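Local atomic coordinates of carboxypeptidase D (Drosophila melanogaster, PDB entry 3MN8), a protein that removes C-terminal arginine or lysine residues from peptides and proteins as a zinc-dependent metallocarboxypeptidase of the M14 family, processing growth factors, peptide hormones and neuropeptides. Residues T91-Y96 / E373-L378; G107-V112 / S315-E320; W204-P209 / Q290-A295. All coordinates share one frame; numbering follows the deposited sequence.

Interaction 1. Residues T91-Y96 / E373-L378; sequences TPPVKY and EYWRLL
Part of the joint between the catalytic M14 domain and the transthyretin-like domain is Trp-375, whose indole lies against Thr-91, Pro-92 and Pro-93 where the chain enters strand 93-97. Trp-375 sits on strand 373-376, an outermost strand of its three-stranded sheet, and its side chain sets out toward the catalytic domain. CG is set beside the backbone N and anti to the carbonyl carbon (chi1 -54°), and chi2 of -105° turns the indole broadside to the two prolines. Over one face lie Pro-92 CA, 3.7 Å above the ring plane, and Pro-93 CD, 4.2 Å above it, both displaced toward the rim. The former makes an off-centre CH-pi contact, with CA 4.3 Å from the centroid of the five-membered ring and 30° off its normal. The Pro-92 side chain crosses the indole at about a right angle, and its CG reaches Trp-375 CD1 at 4.0 Å. Farther along the ring, Trp-375 CZ2 approaches Thr-91 O obliquely at 3.6 Å, while that carbonyl accepts a hydrogen bond from Arg-87. The hydrogen bond from Trp-375 NE1 to Leu-90 O, together with the prolines over one face, limits the indole's rotation. Replacing the tryptophan with an alanine would probably leave Leu-90 O without this donor and open a gap beside the two prolines. Glu-373 strengthens the same joint through a salt bridge with Arg-87. A proline pair covered by an indole from the appended beta domain is thus one piece of the domain interface in this two-domain carboxypeptidase, whose architecture is that of the N/E subfamily.

Interaction 2. Residues G107-V112 / S315-E320; sequences GRQLLV and STLPQE
Gln-109 and Leu-317 face each other between helices 106-121 and 317-333, each side chain leaving its backbone toward the opposing segment and the two crossing obliquely. The aliphatic part of the glutamine does the touching. Its CG lies 3.9 Å from Leu-317 CD1, and its CB lies 4.1 Å from Leu-317 CD2, so both methyls of the leucine fork rest on successive carbons of one chain. Gln-109 is bent at chi2 (-49°), which turns its amide off the line of these carbons; OE1 accepts a hydrogen bond from Ala-41 N, anchoring the polar end of the buried side chain. The neighbouring loop residue Tyr-40 touches both Gln-109 and Leu-317.

One step on, Leu-110 meets Glu-320 differently, one methyl branch against backbone. Although the side chain of Leu-110 starts out across the contact, its CG stands beside the backbone N (chi1 -72°) and brings CD2 within 3.8 Å of Glu-320 O. That methyl also comes to 4.2 Å from Glu-320 CB. Glu-320 O also accepts from Asn-324 ND2, so the methyl lies against a carbonyl that already has a polar partner. The first bond of the Glu-320 side chain heads toward helix 106-121, but the carboxylate bends away, and its ion pair with Arg-323 is long and weak.

The nearest CA pairs are Gln-109 with Leu-317, 7.4 Å, and Leu-110 with Glu-320, 7.6 Å. The result is a buried helix-helix contact on one side of the mixed beta-sheet, since Tyr-96 of strand 93-97 touches both helices, in the alpha/beta fold of the zinc carboxypeptidase domain.

Interaction 3. Residues W204-P209 / Q290-A295; sequences WIVSKP and QDFNYA
Ile-205 has CG1 beside its backbone N (chi1 -62°), while Phe-292 has its CG anti to the backbone N (chi1 168°); together these torsions bring the isoleucine methyls to the phenyl ring. The side chain of Ile-205 leaves its backbone toward helix 289-296, and CD1 approaches Phe-292 CE2 at 4.1 Å. The two side chains cross at a slant, and the methyl meets the ring obliquely. Val-206 adds a looser touch farther out, with CG1 4.4 Å from Phe-292 CZ. On its own helix, the phenylalanine ring stacks with Phe-296.

Both branches of Ile-205 also meet Asn-293. The asparagine crosses it at about a right angle, and Ile-205 CG2 lies 3.3 Å from Asn-293 OD1, while Ile-205 CD1 lies 3.8 Å from Asn-293 ND2. The two methyls thus lie one near each end of the carboxamide, in van der Waals contact. The polar needs of that amide are met by other residues: OD1 accepts from Lys-95 NZ, and ND2 donates to Met-289 O. These bonds, the first only probable, are consistent with the modelled orientation of the amide.

Trp-204 O accepts from both Ser-207 N, at 2.8 Å, and Ser-207 OG, at 2.7 Å; the hydroxyl lies in the carbonyl plane, on a lone pair, at a C=O...donor angle of 124°. The doubly held carbonyl secures the bend after Ile-205, before the chain leads into strand 212-217. This packing of Ile-205 and Val-206 on helix 289-296 joins two elements beside the central sheet of the M14 alpha/beta fold.

Interactions 1 and 3 lie close together, their centres 12 Å apart, and Lys-95 is their main bridge: its NZ is 2.5 Å from Asn-293 OD1, a probable hydrogen bond, and its CB lies 3.8 Å from Trp-204 CH2. Interaction 2 is farther off, its centre 26 Å from each of the others, yet it touches interaction 1 where Tyr-96 CB packs 3.5 Å from Leu-111 CD2, linking strand 93-97 to the helix that follows it. Relative to the active site, the Leu-110 side chain is about 14 Å from the zinc ion, and that of Asn-293 about 12 Å from the bound (2-guanidinoethylmercapto)succinic acid. Interaction 1 lies away from the catalytic centre.

Interaction 1. Residues T91-Y96 / E373-L378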
loop_
_atom_site.group_PDB
_atom_site.type_symbol
_atom_site.label_atom_id
_atom_site.label_comp_id
_atom_site.label_asym_id
_atom_site.label_seq_id
_atom_site.Cartn_x
_atom_site.Cartn_y
_atom_site.Cartn_z
ATOM N N THR A 91 -0.059 -9.146 13.917
ATOM C CA THR A 91 -0.567 -7.865 13.452
ATOM C C THR A 91 0.036 -7.558 12.093
ATOM O O THR A 91 1.264 -7.592 11.946
ATOM C CB THR A 91 -0.236 -6.694 14.394
ATOM O OG1 THR A 91 -0.925 -6.867 15.642
ATOM C CG2 THR A 91 -0.683 -5.389 13.760
ATOM N N PRO A 92 -0.831 -7.267 11.099
ATOM C CA PRO A 92 -0.456 -6.957 9.714
ATOM C C PRO A 92 0.218 -5.600 9.576
ATOM O O PRO A 92 -0.373 -4.578 9.941
ATOM C CB PRO A 92 -1.800 -6.921 8.976
ATOM C CG PRO A 92 -2.803 -7.526 9.919
ATOM C CD PRO A 92 -2.293 -7.277 11.287
ATOM N N PRO A 93 1.449 -5.584 9.049
ATOM C CA PRO A 93 2.045 -4.307 8.656
ATOM C C PRO A 93 1.473 -3.911 7.301
ATOM O O PRO A 93 1.262 -4.749 6.420
ATOM C CB PRO A 93 3.551 -4.612 8.548
ATOM C CG PRO A 93 3.676 -6.100 8.584
ATOM C CD PRO A 93 2.297 -6.724 8.689
ATOM N N VAL A 94 1.201 -2.626 7.143
ATOM C CA VAL A 94 0.607 -2.132 5.924
ATOM C C VAL A 94 1.238 -0.780 5.646
ATOM O O VAL A 94 1.770 -0.153 6.568
ATOM C CB VAL A 94 -0.912 -1.970 6.091
ATOM C CG1 VAL A 94 -1.546 -1.517 4.791
ATOM C CG2 VAL A 94 -1.539 -3.273 6.580
ATOM N N LYS A 95 1.196 -0.334 4.389
ATOM C CA LYS A 95 1.722 0.984 4.019
ATOM C C LYS A 95 0.874 1.730 2.985
ATOM O O LYS A 95 0.224 1.127 2.125
ATOM C CB LYS A 95 3.169 0.883 3.530
ATOM C CG LYS A 95 3.360 0.090 2.251
ATOM C CD LYS A 95 4.445 -0.966 2.445
ATOM C CE LYS A 95 5.184 -1.248 1.142
ATOM N NZ LYS A 95 4.295 -1.580 -0.005
ATOM N N TYR A 96 0.879 3.051 3.097
ATOM C CA TYR A 96 0.327 3.926 2.066
ATOM C C TYR A 96 1.433 4.846 1.549
ATOM O O TYR A 96 2.087 5.545 2.334
ATOM C CB TYR A 96 -0.815 4.773 2.627
ATOM C CG TYR A 96 -2.163 4.097 2.585
ATOM C CD1 TYR A 96 -2.403 3.039 1.717
ATOM C CD2 TYR A 96 -3.205 4.525 3.405
ATOM C CE1 TYR A 96 -3.639 2.432 1.661
ATOM C CE2 TYR A 96 -4.449 3.917 3.361
ATOM C CZ TYR A 96 -4.657 2.863 2.486
ATOM O OH TYR A 96 -5.877 2.225 2.418
ATOM N N GLU A 373 5.455 -15.949 10.897
ATOM C CA GLU A 373 4.113 -15.467 10.636
ATOM C C GLU A 373 3.836 -15.363 9.147
ATOM O O GLU A 373 4.742 -15.116 8.348
ATOM C CB GLU A 373 3.899 -14.088 11.260
ATOM C CG GLU A 373 4.831 -13.729 12.382
ATOM C CD GLU A 373 4.695 -12.266 12.774
ATOM O OE1 GLU A 373 3.615 -11.903 13.292
ATOM O OE2 GLU A 373 5.659 -11.485 12.556
ATOM N N TYR A 374 2.568 -15.535 8.786
ATOM C CA TYR A 374 2.119 -15.288 7.424
ATOM C C TYR A 374 0.678 -14.794 7.478
ATOM O O TYR A 374 -0.086 -15.140 8.385
ATOM C CB TYR A 374 2.191 -16.556 6.579
ATOM C CG TYR A 374 1.049 -17.501 6.863
ATOM C CD1 TYR A 374 1.165 -18.500 7.834
ATOM C CD2 TYR A 374 -0.162 -17.377 6.181
ATOM C CE1 TYR A 374 0.095 -19.352 8.113
ATOM C CE2 TYR A 374 -1.227 -18.222 6.451
ATOM C CZ TYR A 374 -1.091 -19.205 7.415
ATOM O OH TYR A 374 -2.147 -20.038 7.671
ATOM N N TRP A 375 0.323 -13.962 6.508
ATOM C CA TRP A 375 -1.041 -13.528 6.328
ATOM C C TRP A 375 -1.354 -13.800 4.876
ATOM O O TRP A 375 -0.629 -13.332 3.994
ATOM C CB TRP A 375 -1.177 -12.025 6.570
ATOM C CG TRP A 375 -0.656 -11.562 7.879
ATOM C CD1 TRP A 375 -1.390 -11.198 8.982
ATOM C CD2 TRP A 375 0.719 -11.379 8.232
ATOM N NE1 TRP A 375 -0.548 -10.820 10.003
ATOM C CE2 TRP A 375 0.750 -10.925 9.569
ATOM C CE3 TRP A 375 1.931 -11.565 7.550
ATOM C CZ2 TRP A 375 1.938 -10.663 10.232
ATOM C CZ3 TRP A 375 3.107 -11.313 8.214
ATOM C CH2 TRP A 375 3.106 -10.864 9.538
ATOM N N ARG A 376 -2.417 -14.550 4.611
ATOM C CA ARG A 376 -2.790 -14.821 3.233
ATOM C C ARG A 376 -4.163 -14.244 2.959
ATOM O O ARG A 376 -5.197 -14.764 3.405
ATOM C CB ARG A 376 -2.743 -16.317 2.928
ATOM C CG ARG A 376 -3.186 -16.692 1.517
ATOM C CD ARG A 376 -2.257 -16.140 0.455
ATOM N NE ARG A 376 -2.716 -16.472 -0.895
ATOM C CZ ARG A 376 -2.159 -16.028 -2.020
ATOM N NH1 ARG A 376 -1.113 -15.217 -1.985
ATOM N NH2 ARG A 376 -2.649 -16.397 -3.191
ATOM N N LEU A 377 -4.161 -13.137 2.234
ATOM C CA LEU A 377 -5.401 -12.461 1.917
ATOM C C LEU A 377 -6.218 -13.368 1.029
ATOM O O LEU A 377 -5.708 -13.911 0.054
ATOM C CB LEU A 377 -5.113 -11.147 1.200
ATOM C CG LEU A 377 -4.229 -10.163 1.956
ATOM C CD1 LEU A 377 -4.240 -8.827 1.240
ATOM C CD2 LEU A 377 -4.685 -10.018 3.401
ATOM N N LEU A 378 -7.492 -13.520 1.344
ATOM C CA LEU A 378 -8.336 -14.391 0.546
ATOM C C LEU A 378 -9.737 -13.828 0.325
ATOM O O LEU A 378 -10.316 -13.172 1.175
ATOM C CB LEU A 378 -8.399 -15.801 1.161
ATOM C CG LEU A 378 -7.149 -16.701 1.100
ATOM C CD1 LEU A 378 -7.312 -17.935 1.958
ATOM C CD2 LEU A 378 -6.825 -17.116 -0.326
#

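Interaction 2. Residues G107-V112 / S315-E320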
loop_
_atom_site.group_PDB
_atom_site.type_symbol
_atom_site.label_atom_id
_atom_site.label_comp_id
_atom_site.label_asym_id
_atom_site.label_seq_id
_atom_site.Cartn_x
_atom_site.Cartn_y
_atom_site.Cartn_z
ATOM N N GLY A 107 -2.995 12.783 -3.116
ATOM C CA GLY A 107 -2.648 11.671 -2.243
ATOM C C GLY A 107 -1.743 12.126 -1.117
ATOM O O GLY A 107 -1.920 11.742 0.049
ATOM N N ARG A 108 -0.761 12.948 -1.478
ATOM C CA ARG A 108 0.136 13.561 -0.505
ATOM C C ARG A 108 -0.660 14.096 0.670
ATOM O O ARG A 108 -0.478 13.657 1.807
ATOM C CB ARG A 108 0.950 14.696 -1.139
ATOM C CG ARG A 108 1.499 15.663 -0.115
ATOM C CD ARG A 108 2.216 16.860 -0.724
ATOM N NE ARG A 108 3.612 16.557 -1.003
ATOM C CZ ARG A 108 4.677 17.038 -0.362
ATOM N NH1 ARG A 108 4.570 17.902 0.640
ATOM N NH2 ARG A 108 5.878 16.640 -0.757
ATOM N N GLN A 109 -1.556 15.034 0.392
ATOM C CA GLN A 109 -2.316 15.687 1.459
ATOM C C GLN A 109 -3.277 14.745 2.165
ATOM O O GLN A 109 -3.480 14.871 3.383
ATOM C CB GLN A 109 -3.064 16.922 0.952
ATOM C CG GLN A 109 -2.254 18.193 1.037
ATOM C CD GLN A 109 -1.627 18.369 2.397
ATOM O OE1 GLN A 109 -0.402 18.432 2.530
ATOM N NE2 GLN A 109 -2.463 18.444 3.423
ATOM N N LEU A 110 -3.858 13.804 1.416
ATOM C CA LEU A 110 -4.761 12.821 2.017
ATOM C C LEU A 110 -4.077 11.967 3.091
ATOM O O LEU A 110 -4.695 11.596 4.101
ATOM C CB LEU A 110 -5.378 11.917 0.955
ATOM C CG LEU A 110 -6.425 12.572 0.049
ATOM C CD1 LEU A 110 -7.026 11.526 -0.861
ATOM C CD2 LEU A 110 -7.515 13.222 0.854
ATOM N N LEU A 111 -2.802 11.654 2.876
ATOM C CA LEU A 111 -2.070 10.857 3.844
ATOM C C LEU A 111 -1.701 11.703 5.042
ATOM O O LEU A 111 -1.651 11.215 6.166
ATOM C CB LEU A 111 -0.821 10.250 3.219
ATOM C CG LEU A 111 -1.099 9.073 2.290
ATOM C CD1 LEU A 111 0.199 8.449 1.789
ATOM C CD2 LEU A 111 -1.938 8.058 3.050
ATOM N N VAL A 112 -1.441 12.981 4.805
ATOM C CA VAL A 112 -1.158 13.892 5.895
ATOM C C VAL A 112 -2.398 13.987 6.764
ATOM O O VAL A 112 -2.320 13.893 7.991
ATOM C CB VAL A 112 -0.771 15.269 5.359
ATOM C CG1 VAL A 112 -0.976 16.328 6.421
ATOM C CG2 VAL A 112 0.682 15.244 4.870
ATOM N N SER A 315 -8.289 24.510 -1.681
ATOM C CA SER A 315 -9.721 24.541 -1.357
ATOM C C SER A 315 -10.400 23.247 -1.768
ATOM O O SER A 315 -11.459 22.893 -1.245
ATOM C CB SER A 315 -10.414 25.739 -2.035
ATOM O OG SER A 315 -10.349 25.647 -3.455
ATOM N N THR A 316 -9.776 22.558 -2.718
ATOM C CA THR A 316 -10.247 21.272 -3.204
ATOM C C THR A 316 -10.055 20.191 -2.148
ATOM O O THR A 316 -10.879 19.278 -2.019
ATOM C CB THR A 316 -9.495 20.877 -4.493
ATOM O OG1 THR A 316 -10.186 21.415 -5.624
ATOM C CG2 THR A 316 -9.406 19.374 -4.643
ATOM N N LEU A 317 -8.975 20.321 -1.381
ATOM C CA LEU A 317 -8.520 19.294 -0.445
ATOM C C LEU A 317 -9.568 18.780 0.552
ATOM O O LEU A 317 -9.662 17.567 0.790
ATOM C CB LEU A 317 -7.279 19.781 0.301
ATOM C CG LEU A 317 -6.108 20.285 -0.546
ATOM C CD1 LEU A 317 -5.052 20.894 0.369
ATOM C CD2 LEU A 317 -5.504 19.185 -1.440
ATOM N N PRO A 318 -10.338 19.690 1.166
ATOM C CA PRO A 318 -11.344 19.221 2.120
ATOM C C PRO A 318 -12.365 18.273 1.496
ATOM O O PRO A 318 -12.715 17.278 2.138
ATOM C CB PRO A 318 -12.000 20.514 2.579
ATOM C CG PRO A 318 -10.900 21.517 2.488
ATOM C CD PRO A 318 -10.154 21.147 1.241
ATOM N N GLN A 319 -12.816 18.564 0.273
ATOM C CA GLN A 319 -13.685 17.647 -0.496
ATOM C C GLN A 319 -13.050 16.271 -0.786
ATOM O O GLN A 319 -13.682 15.209 -0.608
ATOM C CB GLN A 319 -14.094 18.284 -1.833
ATOM C CG GLN A 319 -15.420 19.030 -1.819
ATOM C CD GLN A 319 -15.240 20.530 -1.980
ATOM O OE1 GLN A 319 -16.071 21.206 -2.593
ATOM N NE2 GLN A 319 -14.142 21.058 -1.434
ATOM N N GLU A 320 -11.809 16.303 -1.270
ATOM C CA GLU A 320 -11.068 15.084 -1.549
ATOM C C GLU A 320 -10.995 14.240 -0.290
ATOM O O GLU A 320 -11.094 13.009 -0.348
ATOM C CB GLU A 320 -9.658 15.397 -2.061
ATOM C CG GLU A 320 -9.625 16.243 -3.344
ATOM C CD GLU A 320 -10.225 15.537 -4.570
ATOM O OE1 GLU A 320 -10.757 14.413 -4.431
ATOM O OE2 GLU A 320 -10.160 16.110 -5.684
#

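Interaction 3. Residues W204-P209 / Q290-A295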
loop_
_atom_site.group_PDB
_atom_site.type_symbol
_atom_site.label_atom_id
_atom_site.label_comp_id
_atom_site.label_asym_id
_atom_site.label_seq_id
_atom_site.Cartn_x
_atom_site.Cartn_y
_atom_site.Cartn_z
ATOM N N TRP A 204 13.147 -0.721 1.891
ATOM C CA TRP A 204 12.097 -0.688 2.882
ATOM C C TRP A 204 11.112 -1.809 2.632
ATOM O O TRP A 204 10.817 -2.615 3.520
ATOM C CB TRP A 204 11.401 0.667 2.835
ATOM C CG TRP A 204 10.498 0.912 3.980
ATOM C CD1 TRP A 204 10.782 0.723 5.303
ATOM C CD2 TRP A 204 9.149 1.409 3.923
ATOM N NE1 TRP A 204 9.685 1.058 6.073
ATOM C CE2 TRP A 204 8.673 1.484 5.249
ATOM C CE3 TRP A 204 8.298 1.788 2.880
ATOM C CZ2 TRP A 204 7.384 1.922 5.556
ATOM C CZ3 TRP A 204 7.024 2.221 3.188
ATOM C CH2 TRP A 204 6.579 2.285 4.511
ATOM N N ILE A 205 10.629 -1.876 1.402
ATOM C CA ILE A 205 9.590 -2.839 1.032
ATOM C C ILE A 205 9.977 -4.284 1.383
ATOM O O ILE A 205 9.129 -5.069 1.827
ATOM C CB ILE A 205 9.195 -2.694 -0.477
ATOM C CG1 ILE A 205 8.604 -1.307 -0.747
ATOM C CG2 ILE A 205 8.198 -3.754 -0.892
ATOM C CD1 ILE A 205 8.556 -0.928 -2.213
ATOM N N VAL A 206 11.253 -4.625 1.202
ATOM C CA VAL A 206 11.729 -5.984 1.475
ATOM C C VAL A 206 12.189 -6.146 2.925
ATOM O O VAL A 206 12.554 -7.244 3.353
ATOM C CB VAL A 206 12.884 -6.395 0.528
ATOM C CG1 VAL A 206 12.406 -6.440 -0.921
ATOM C CG2 VAL A 206 14.062 -5.448 0.681
ATOM N N SER A 207 12.144 -5.053 3.684
ATOM C CA SER A 207 12.670 -5.050 5.049
ATOM C C SER A 207 11.648 -5.545 6.070
ATOM O O SER A 207 12.005 -5.931 7.183
ATOM C CB SER A 207 13.187 -3.652 5.423
ATOM O OG SER A 207 12.151 -2.814 5.910
ATOM N N LYS A 208 10.382 -5.537 5.681
ATOM C CA LYS A 208 9.304 -5.987 6.549
ATOM C C LYS A 208 8.265 -6.754 5.747
ATOM O O LYS A 208 8.093 -6.528 4.555
ATOM C CB LYS A 208 8.624 -4.789 7.221
ATOM C CG LYS A 208 9.554 -3.964 8.073
ATOM C CD LYS A 208 8.833 -2.899 8.882
ATOM C CE LYS A 208 9.803 -2.355 9.942
ATOM N NZ LYS A 208 9.266 -1.299 10.854
ATOM N N PRO A 209 7.552 -7.655 6.413
ATOM C CA PRO A 209 6.561 -8.502 5.752
ATOM C C PRO A 209 5.247 -7.753 5.500
ATOM O O PRO A 209 4.184 -8.147 5.990
ATOM C CB PRO A 209 6.336 -9.594 6.788
ATOM C CG PRO A 209 6.530 -8.875 8.095
ATOM C CD PRO A 209 7.677 -7.965 7.853
ATOM N N GLN A 290 4.286 -0.909 -7.930
ATOM C CA GLN A 290 3.149 -1.798 -7.686
ATOM C C GLN A 290 3.554 -3.235 -7.914
ATOM O O GLN A 290 3.552 -4.053 -7.005
ATOM C CB GLN A 290 1.983 -1.459 -8.620
ATOM C CG GLN A 290 0.749 -2.313 -8.401
ATOM C CD GLN A 290 -0.267 -2.193 -9.535
ATOM O OE1 GLN A 290 -1.188 -1.374 -9.476
ATOM N NE2 GLN A 290 -0.105 -3.018 -10.575
ATOM N N ASP A 291 3.904 -3.549 -9.150
ATOM C CA ASP A 291 4.217 -4.929 -9.480
ATOM C C ASP A 291 5.456 -5.394 -8.728
ATOM O O ASP A 291 5.645 -6.598 -8.527
ATOM C CB ASP A 291 4.364 -5.123 -11.000
ATOM C CG ASP A 291 3.020 -5.063 -11.734
ATOM O OD1 ASP A 291 1.989 -4.763 -11.087
ATOM O OD2 ASP A 291 2.992 -5.322 -12.958
ATOM N N PHE A 292 6.291 -4.443 -8.308
ATOM C CA PHE A 292 7.501 -4.812 -7.590
ATOM C C PHE A 292 7.159 -5.388 -6.214
ATOM O O PHE A 292 7.718 -6.408 -5.797
ATOM C CB PHE A 292 8.475 -3.649 -7.465
ATOM C CG PHE A 292 9.589 -3.915 -6.509
ATOM C CD1 PHE A 292 10.766 -4.489 -6.954
ATOM C CD2 PHE A 292 9.457 -3.618 -5.155
ATOM C CE1 PHE A 292 11.808 -4.763 -6.072
ATOM C CE2 PHE A 292 10.490 -3.877 -4.271
ATOM C CZ PHE A 292 11.666 -4.454 -4.727
ATOM N N ASN A 293 6.223 -4.750 -5.526
ATOM C CA ASN A 293 5.692 -5.304 -4.287
ATOM C C ASN A 293 5.263 -6.773 -4.413
ATOM O O ASN A 293 5.672 -7.632 -3.623
ATOM C CB ASN A 293 4.523 -4.452 -3.785
ATOM C CG ASN A 293 4.985 -3.220 -3.007
ATOM O OD1 ASN A 293 5.033 -3.227 -1.768
ATOM N ND2 ASN A 293 5.322 -2.153 -3.733
ATOM N N TYR A 294 4.451 -7.056 -5.422
ATOM C CA TYR A 294 3.838 -8.371 -5.547
ATOM C C TYR A 294 4.866 -9.439 -5.890
ATOM O O TYR A 294 4.876 -10.523 -5.303
ATOM C CB TYR A 294 2.722 -8.337 -6.600
ATOM C CG TYR A 294 1.940 -9.628 -6.728
ATOM C CD1 TYR A 294 1.193 -10.129 -5.653
ATOM C CD2 TYR A 294 1.933 -10.344 -7.930
ATOM C CE1 TYR A 294 0.469 -11.312 -5.773
ATOM C CE2 TYR A 294 1.213 -11.524 -8.063
ATOM C CZ TYR A 294 0.482 -12.008 -6.983
ATOM O OH TYR A 294 -0.237 -13.182 -7.119
ATOM N N ALA A 295 5.737 -9.104 -6.835
ATOM C CA ALA A 295 6.678 -10.060 -7.415
ATOM C C ALA A 295 7.920 -10.306 -6.565
ATOM O O ALA A 295 8.579 -11.324 -6.735
ATOM C CB ALA A 295 7.081 -9.612 -8.812
#